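Local coordinates for protein putative rhamnosidase (Streptomyces avermitilis, PDB 3W5M) that hydrolyses terminal non-reducing alpha-L-rhamnose residues from citrus flavonoids and gum arabic and also binds L-rhamnose through a calcium-dependent carbohydrate-binding module, at residues A[118-123]-A[400-405]; A[307-312]-A[413-418]; A[497-502]-A[580-585]. All blocks are in the same frame, centred on the assembly; numbering follows the deposited sequence.

Overall arrangement
Interactions 1 and 2 work on neighbouring strands, 398-407 and 412-416, of one five-stranded sheet; their centres are about 10 Å apart and a hydrogen bond between Ser417 OG and Lys121 O joins them. Interaction 1 lays a chain segment over one face of that sheet, partly buried, mixing tryptophan CH-pi contacts with a doubly accepting glutamine oxygen. Interaction 2, nearer the surface, pairs the other face with a seven-stranded sheet, without any hydrogen bond across it. Interaction 3 belongs to the concanavalin-like domain, with its centre about 44 and 46 Å from those of interactions 1 and 2. It is again partly buried, and a proline on a phenylalanine ring carries it.

Interaction 1 (A[118-123]-A[400-405])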
# COMPACT_ATOMS: atom_id res chain seq x y z
N TRP A 118 10.95 17.43 -20.10
CA TRP A 118 12.02 16.47 -19.85
C TRP A 118 12.92 16.37 -21.07
O TRP A 118 12.44 16.25 -22.21
CB TRP A 118 11.49 15.07 -19.58
CG TRP A 118 10.75 14.87 -18.32
CD1 TRP A 118 9.39 15.05 -18.11
CD2 TRP A 118 11.28 14.35 -17.09
NE1 TRP A 118 9.06 14.71 -16.81
CE2 TRP A 118 10.20 14.28 -16.16
CE3 TRP A 118 12.57 13.99 -16.66
CZ2 TRP A 118 10.37 13.84 -14.85
CZ3 TRP A 118 12.74 13.55 -15.33
CH2 TRP A 118 11.64 13.48 -14.45
N SER A 119 14.23 16.42 -20.85
CA SER A 119 15.15 16.04 -21.91
C SER A 119 15.97 14.79 -21.52
O SER A 119 16.78 14.28 -22.32
CB SER A 119 16.06 17.21 -22.23
OG SER A 119 16.81 17.54 -21.08
N ALA A 120 15.78 14.31 -20.30
CA ALA A 120 16.44 13.10 -19.82
C ALA A 120 16.07 11.87 -20.68
O ALA A 120 15.01 11.87 -21.31
CB ALA A 120 16.08 12.88 -18.35
N LYS A 121 16.93 10.86 -20.70
CA LYS A 121 16.63 9.57 -21.35
C LYS A 121 16.50 8.45 -20.33
O LYS A 121 17.23 8.42 -19.32
CB LYS A 121 17.74 9.16 -22.34
CG LYS A 121 18.30 10.26 -23.23
CD LYS A 121 17.30 10.76 -24.25
CE LYS A 121 18.05 11.46 -25.38
NZ LYS A 121 17.24 12.56 -25.98
N TRP A 122 15.60 7.50 -20.61
CA TRP A 122 15.49 6.31 -19.78
C TRP A 122 16.74 5.47 -19.92
O TRP A 122 17.15 5.13 -21.03
CB TRP A 122 14.29 5.50 -20.20
CG TRP A 122 13.00 6.15 -19.87
CD1 TRP A 122 12.19 6.92 -20.71
CD2 TRP A 122 12.33 6.10 -18.62
NE1 TRP A 122 11.07 7.34 -20.03
CE2 TRP A 122 11.12 6.83 -18.75
CE3 TRP A 122 12.63 5.50 -17.38
CZ2 TRP A 122 10.23 6.99 -17.69
CZ3 TRP A 122 11.73 5.67 -16.32
CH2 TRP A 122 10.55 6.41 -16.49
N ILE A 123 17.34 5.10 -18.79
CA ILE A 123 18.51 4.23 -18.83
C ILE A 123 18.37 3.03 -17.89
O ILE A 123 17.70 3.10 -16.84
CB ILE A 123 19.82 4.97 -18.50
CG1 ILE A 123 19.77 5.57 -17.08
CG2 ILE A 123 20.17 5.99 -19.58
CD1 ILE A 123 21.09 6.19 -16.66
N LEU A 400 14.93 7.47 -14.88
CA LEU A 400 14.88 8.75 -15.57
C LEU A 400 15.25 9.84 -14.55
O LEU A 400 14.65 9.94 -13.48
CB LEU A 400 13.47 9.00 -16.15
CG LEU A 400 13.31 10.22 -17.06
CD1 LEU A 400 13.98 9.93 -18.40
CD2 LEU A 400 11.84 10.53 -17.27
N ALA A 401 16.29 10.61 -14.85
CA ALA A 401 16.71 11.65 -13.88
C ALA A 401 17.15 12.94 -14.58
O ALA A 401 17.84 12.88 -15.60
CB ALA A 401 17.83 11.12 -12.99
N GLN A 402 16.74 14.06 -14.03
CA GLN A 402 17.08 15.40 -14.59
C GLN A 402 17.39 16.36 -13.46
O GLN A 402 16.53 16.70 -12.67
CB GLN A 402 15.90 15.94 -15.38
CG GLN A 402 16.11 17.28 -16.09
CD GLN A 402 15.13 17.41 -17.27
OE1 GLN A 402 15.09 16.53 -18.14
NE2 GLN A 402 14.36 18.50 -17.31
N LEU A 403 18.66 16.77 -13.39
CA LEU A 403 19.12 17.71 -12.39
C LEU A 403 19.28 19.07 -13.05
O LEU A 403 19.97 19.19 -14.08
CB LEU A 403 20.46 17.23 -11.81
CG LEU A 403 21.20 18.22 -10.91
CD1 LEU A 403 20.50 18.35 -9.56
CD2 LEU A 403 22.65 17.76 -10.75
N GLU A 404 18.62 20.06 -12.47
CA GLU A 404 18.64 21.43 -13.00
C GLU A 404 19.25 22.36 -11.97
O GLU A 404 18.76 22.47 -10.87
CB GLU A 404 17.24 21.88 -13.33
CG GLU A 404 16.65 20.97 -14.41
CD GLU A 404 15.29 21.43 -14.90
OE1 GLU A 404 14.83 22.52 -14.46
OE2 GLU A 404 14.70 20.69 -15.71
N VAL A 405 20.33 23.01 -12.36
CA VAL A 405 20.97 23.99 -11.47
C VAL A 405 20.86 25.37 -12.09
O VAL A 405 21.26 25.56 -13.25
CB VAL A 405 22.46 23.66 -11.32
CG1 VAL A 405 23.05 24.52 -10.19
CG2 VAL A 405 22.66 22.16 -11.07
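Leu400 packs against two tryptophans of segment 118-123. Its CD2 lies 3.7 Å from the centroid of the Trp118 six-membered ring, over the face but displaced toward the rim. On the Trp122 side CB makes the contact, 3.7 Å from the centroid of that six-membered ring and almost on its normal. The remaining branch, CD1, meets Ala120 CB at 3.6 Å, so the leucine is touched on several sides by one short piece of chain.

Gln402 supplies the polar half. CG is anti to the backbone N (chi1 -177°) and the chain runs on extended, carrying the amide to the loop, where OE1 accepts two main-chain N-H groups: Ser119 N at 2.8 Å, with an N-H...O angle of 156°, and Ala120 N at 3.2 Å, longer and more bent at 141°. The second donor approaches nearly along the C=O axis, while Ser119 N comes at a bent angle, slightly tilted from the carbonyl plane. In the second shell, Gln402 NE2 donates to Glu404 OE2 at 2.7 Å, close to the amide plane, and also to Gln117 O, which fixes the rotation of the amide and presents OE1 to the loop. Glu404 is held in turn by a salt bridge from OE1 to Arg83, and Ser119 OG by Arg414 NH1.

Strand 398-407 lies between strands 412-416 and 316-326 in its sheet. Segment 118-123 crosses the face that carries Leu400 and Gln402, where Trp118 meets Tyr356 edge-to-face and Trp122 reaches Thr324 and Leu326, and at Ile123 the chain enters strand 123-124, at the edge of the seven-stranded sheet.

Interaction 2 (A[307-312]-A[413-418]); sequences HEFRLP and ERITSG
Between the two facing sheets of a beta-sandwich, Ile415 from one sheet packs on Phe309 and His307 from the other. The Ile415 CG1 atom sits over one face of the Phe309 ring, 3.9 Å from its centroid and 27° off the normal, hence shifted toward the rim; its nearest ring atom is Phe309 CD2, at 3.5 Å. Leu311 CD2 of the same strand lies at the edge of the Phe309 ring, in its plane. Ile415 CG2 serves both aromatic residues: it is 3.8 Å from Phe309 CD1 and 3.6 Å from His307 CD2, the latter approached at the edge, near the imidazole plane. The His307 ring is itself stacked with Trp421.

The strand geometry identifies these as partners across a sandwich and not within a sheet. The axes of 307-311 and 413-416 come no closer than 9.2 Å and run antiparallel at 169°, and no hydrogen bond joins the two segments. Each strand finds its backbone partner in its own layer, Phe309 with Asn370 and Ile415 with Leu403. Five-stranded and seven-stranded sheets thus face each other as the two layers of a beta-sandwich, one of the fold types found in this multidomain enzyme.

Toward the C-terminal end of 307-311, where 413-416 begins, the packing thins to aliphatic atoms of Glu413. Its CB passes Leu311 CD2 at 4.1 Å, the two side chains sliding by in opposite directions. Its CG meets Pro312 CD at 3.9 Å, tip to tip, and Tyr407 of strand 398-407 touches both Leu311 and Pro312.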
# COMPACT_ATOMS: atom_id res chain seq x y z
N HIS A 307 27.07 8.96 -12.61
CA HIS A 307 27.59 9.92 -13.57
C HIS A 307 28.32 11.04 -12.84
O HIS A 307 27.74 11.70 -11.97
CB HIS A 307 26.42 10.49 -14.34
CG HIS A 307 26.80 11.55 -15.33
ND1 HIS A 307 27.72 11.34 -16.33
CD2 HIS A 307 26.36 12.82 -15.48
CE1 HIS A 307 27.84 12.43 -17.06
NE2 HIS A 307 27.04 13.35 -16.56
N GLU A 308 29.59 11.28 -13.21
CA GLU A 308 30.30 12.49 -12.76
C GLU A 308 30.23 13.61 -13.79
O GLU A 308 30.15 13.34 -15.01
CB GLU A 308 31.76 12.20 -12.38
CG GLU A 308 31.85 11.39 -11.09
CD GLU A 308 33.28 11.21 -10.57
OE1 GLU A 308 34.07 12.18 -10.63
OE2 GLU A 308 33.60 10.09 -10.10
N PHE A 309 30.22 14.84 -13.30
CA PHE A 309 30.12 16.02 -14.14
C PHE A 309 30.71 17.22 -13.40
O PHE A 309 30.84 17.22 -12.16
CB PHE A 309 28.65 16.30 -14.54
CG PHE A 309 27.72 16.39 -13.35
CD1 PHE A 309 27.26 15.23 -12.72
CD2 PHE A 309 27.34 17.62 -12.85
CE1 PHE A 309 26.42 15.33 -11.62
CE2 PHE A 309 26.49 17.73 -11.76
CZ PHE A 309 26.04 16.58 -11.13
N ARG A 310 31.06 18.24 -14.17
CA ARG A 310 31.66 19.46 -13.65
C ARG A 310 30.62 20.58 -13.74
O ARG A 310 29.90 20.70 -14.73
CB ARG A 310 32.90 19.77 -14.50
CG ARG A 310 33.85 20.83 -13.97
CD ARG A 310 34.65 21.44 -15.13
NE ARG A 310 35.80 22.23 -14.69
CZ ARG A 310 36.52 23.05 -15.47
NH1 ARG A 310 36.21 23.20 -16.76
NH2 ARG A 310 37.55 23.71 -14.97
N LEU A 311 30.51 21.37 -12.67
CA LEU A 311 29.67 22.55 -12.67
C LEU A 311 30.56 23.80 -12.57
O LEU A 311 31.70 23.71 -12.10
CB LEU A 311 28.68 22.51 -11.49
CG LEU A 311 27.62 21.40 -11.51
CD1 LEU A 311 26.73 21.51 -10.28
CD2 LEU A 311 26.82 21.45 -12.80
N PRO A 312 30.05 24.98 -13.01
CA PRO A 312 30.90 26.17 -12.92
C PRO A 312 31.09 26.67 -11.49
O PRO A 312 30.28 26.37 -10.61
CB PRO A 312 30.14 27.21 -13.75
CG PRO A 312 28.71 26.78 -13.66
CD PRO A 312 28.76 25.28 -13.66
N GLU A 413 22.47 24.90 -15.79
CA GLU A 413 23.06 23.69 -16.32
C GLU A 413 22.02 22.61 -16.11
O GLU A 413 21.30 22.61 -15.11
CB GLU A 413 24.34 23.32 -15.55
CG GLU A 413 25.47 24.35 -15.63
CD GLU A 413 26.03 24.54 -17.05
OE1 GLU A 413 25.83 23.66 -17.91
OE2 GLU A 413 26.67 25.59 -17.30
N ARG A 414 21.92 21.71 -17.07
CA ARG A 414 21.06 20.54 -16.93
C ARG A 414 21.88 19.26 -17.10
O ARG A 414 22.56 19.07 -18.12
CB ARG A 414 19.91 20.62 -17.95
CG ARG A 414 18.83 19.59 -17.71
CD ARG A 414 17.78 19.64 -18.82
NE ARG A 414 17.01 20.87 -18.74
CZ ARG A 414 15.88 21.09 -19.40
NH1 ARG A 414 15.37 20.16 -20.20
NH2 ARG A 414 15.26 22.25 -19.27
N ILE A 415 21.83 18.38 -16.10
CA ILE A 415 22.54 17.11 -16.14
C ILE A 415 21.44 16.05 -16.18
O ILE A 415 20.49 16.12 -15.42
CB ILE A 415 23.44 16.93 -14.88
CG1 ILE A 415 24.42 18.12 -14.72
CG2 ILE A 415 24.14 15.58 -14.90
CD1 ILE A 415 25.42 18.27 -15.86
N THR A 416 21.54 15.10 -17.11
CA THR A 416 20.50 14.09 -17.23
C THR A 416 21.04 12.68 -17.32
O THR A 416 22.19 12.45 -17.70
CB THR A 416 19.60 14.32 -18.48
OG1 THR A 416 20.42 14.27 -19.64
CG2 THR A 416 18.88 15.66 -18.44
N SER A 417 20.17 11.73 -16.98
CA SER A 417 20.35 10.34 -17.32
C SER A 417 20.46 10.22 -18.84
O SER A 417 19.71 10.87 -19.61
CB SER A 417 19.16 9.52 -16.81
OG SER A 417 17.91 10.01 -17.26
N GLY A 418 21.39 9.36 -19.24
CA GLY A 418 21.72 9.14 -20.64
C GLY A 418 22.94 8.23 -20.82
O GLY A 418 23.44 7.65 -19.85

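Interaction 3 (A[497-502]-A[580-585])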
# COMPACT_ATOMS: atom_id res chain seq x y z
N GLY A 497 20.38 -20.94 18.67
CA GLY A 497 20.87 -20.06 17.59
C GLY A 497 19.79 -19.48 16.69
O GLY A 497 20.09 -18.84 15.68
N VAL A 498 18.53 -19.71 17.05
CA VAL A 498 17.40 -19.10 16.32
C VAL A 498 16.69 -18.14 17.25
O VAL A 498 15.94 -18.56 18.14
CB VAL A 498 16.43 -20.18 15.78
CG1 VAL A 498 15.20 -19.54 15.13
CG2 VAL A 498 17.14 -21.09 14.79
N PHE A 499 16.94 -16.85 17.06
CA PHE A 499 16.45 -15.82 17.96
C PHE A 499 15.20 -15.17 17.38
O PHE A 499 15.10 -15.01 16.15
CB PHE A 499 17.52 -14.76 18.21
CG PHE A 499 18.77 -15.32 18.85
CD1 PHE A 499 19.76 -15.93 18.06
CD2 PHE A 499 18.95 -15.28 20.23
CE1 PHE A 499 20.90 -16.47 18.64
CE2 PHE A 499 20.10 -15.80 20.82
CZ PHE A 499 21.07 -16.40 20.02
N VAL A 500 14.26 -14.83 18.25
CA VAL A 500 13.01 -14.18 17.83
C VAL A 500 12.90 -12.87 18.60
O VAL A 500 12.96 -12.86 19.83
CB VAL A 500 11.78 -15.09 18.04
CG1 VAL A 500 10.51 -14.33 17.68
CG2 VAL A 500 11.88 -16.37 17.22
N LEU A 501 12.79 -11.76 17.87
CA LEU A 501 12.71 -10.45 18.50
C LEU A 501 11.31 -9.90 18.28
O LEU A 501 10.80 -9.93 17.15
CB LEU A 501 13.80 -9.49 17.99
CG LEU A 501 15.26 -9.73 18.41
CD1 LEU A 501 15.87 -10.90 17.67
CD2 LEU A 501 16.13 -8.48 18.26
N ASP A 502 10.70 -9.45 19.36
CA ASP A 502 9.32 -8.96 19.37
C ASP A 502 9.33 -7.45 19.37
O ASP A 502 9.89 -6.83 20.27
CB ASP A 502 8.61 -9.46 20.61
CG ASP A 502 7.14 -9.07 20.66
OD1 ASP A 502 6.62 -8.38 19.76
OD2 ASP A 502 6.47 -9.49 21.63
N GLY A 580 27.17 -14.59 17.91
CA GLY A 580 26.91 -14.32 19.31
C GLY A 580 25.42 -14.21 19.53
O GLY A 580 24.64 -14.86 18.86
N LYS A 581 25.03 -13.37 20.48
CA LYS A 581 23.62 -13.27 20.84
C LYS A 581 23.09 -11.89 20.51
O LYS A 581 23.61 -10.89 21.00
CB LYS A 581 23.41 -13.59 22.32
CG LYS A 581 23.49 -15.07 22.68
CD LYS A 581 23.95 -15.25 24.13
CE LYS A 581 23.50 -16.58 24.74
NZ LYS A 581 24.16 -17.77 24.14
N PRO A 582 22.04 -11.82 19.66
CA PRO A 582 21.44 -10.49 19.46
C PRO A 582 20.85 -9.94 20.75
O PRO A 582 20.37 -10.69 21.59
CB PRO A 582 20.32 -10.74 18.44
CG PRO A 582 20.12 -12.21 18.37
CD PRO A 582 21.39 -12.87 18.86
N SER A 583 20.89 -8.62 20.90
CA SER A 583 20.21 -7.96 21.99
C SER A 583 19.09 -7.15 21.37
O SER A 583 18.91 -7.15 20.13
CB SER A 583 21.18 -7.07 22.75
OG SER A 583 21.81 -6.15 21.88
N THR A 584 18.31 -6.46 22.20
CA THR A 584 17.20 -5.67 21.70
C THR A 584 17.68 -4.56 20.76
O THR A 584 16.92 -4.12 19.89
CB THR A 584 16.32 -5.07 22.82
OG1 THR A 584 17.08 -4.13 23.59
CG2 THR A 584 15.74 -6.16 23.72
N THR A 585 18.93 -4.12 20.92
CA THR A 585 19.43 -3.05 20.07
C THR A 585 19.80 -3.55 18.66
O THR A 585 20.00 -2.74 17.77
CB THR A 585 20.63 -2.28 20.67
OG1 THR A 585 21.68 -3.21 20.95
CG2 THR A 585 20.25 -1.49 21.93
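The Phe499 ring carries the Pro582 ring on one face: Pro582 CD stands 3.4 Å from the phenyl centroid and only 5° off the normal, a CH-pi contact centred on the ring. The concanavalin-like domain here closes a loop over its own beta-sheet, since Phe499 belongs to strand 498-503, between 572-576 and 480-493, and Pro582 to the connection from 572-576 to 587-594. Pro582 CG carries the overlap to the base of the ring and beyond, 3.4 Å from Phe499 CG and 3.6 Å from Phe499 CB. At the far end of the phenyl group, Lys581 CG comes obliquely to within 3.8 Å of Phe499 CZ, its side chain crossing that of Phe499 at about a right angle. Phe499 CG is anti to the carbonyl carbon (chi1 -61°), so CG leaves CB back toward the start of the strand, and the ring follows on the Lys581 side. An alanine in place of Phe499 would probably leave the CD of Pro582 and the CG of Lys581 without their aromatic partner and open a gap between strand and loop. Two residues on, Leu501 also faces the loop and meets main chain instead of side chain, with Leu501 CD2 3.6 Å from Ser583 O.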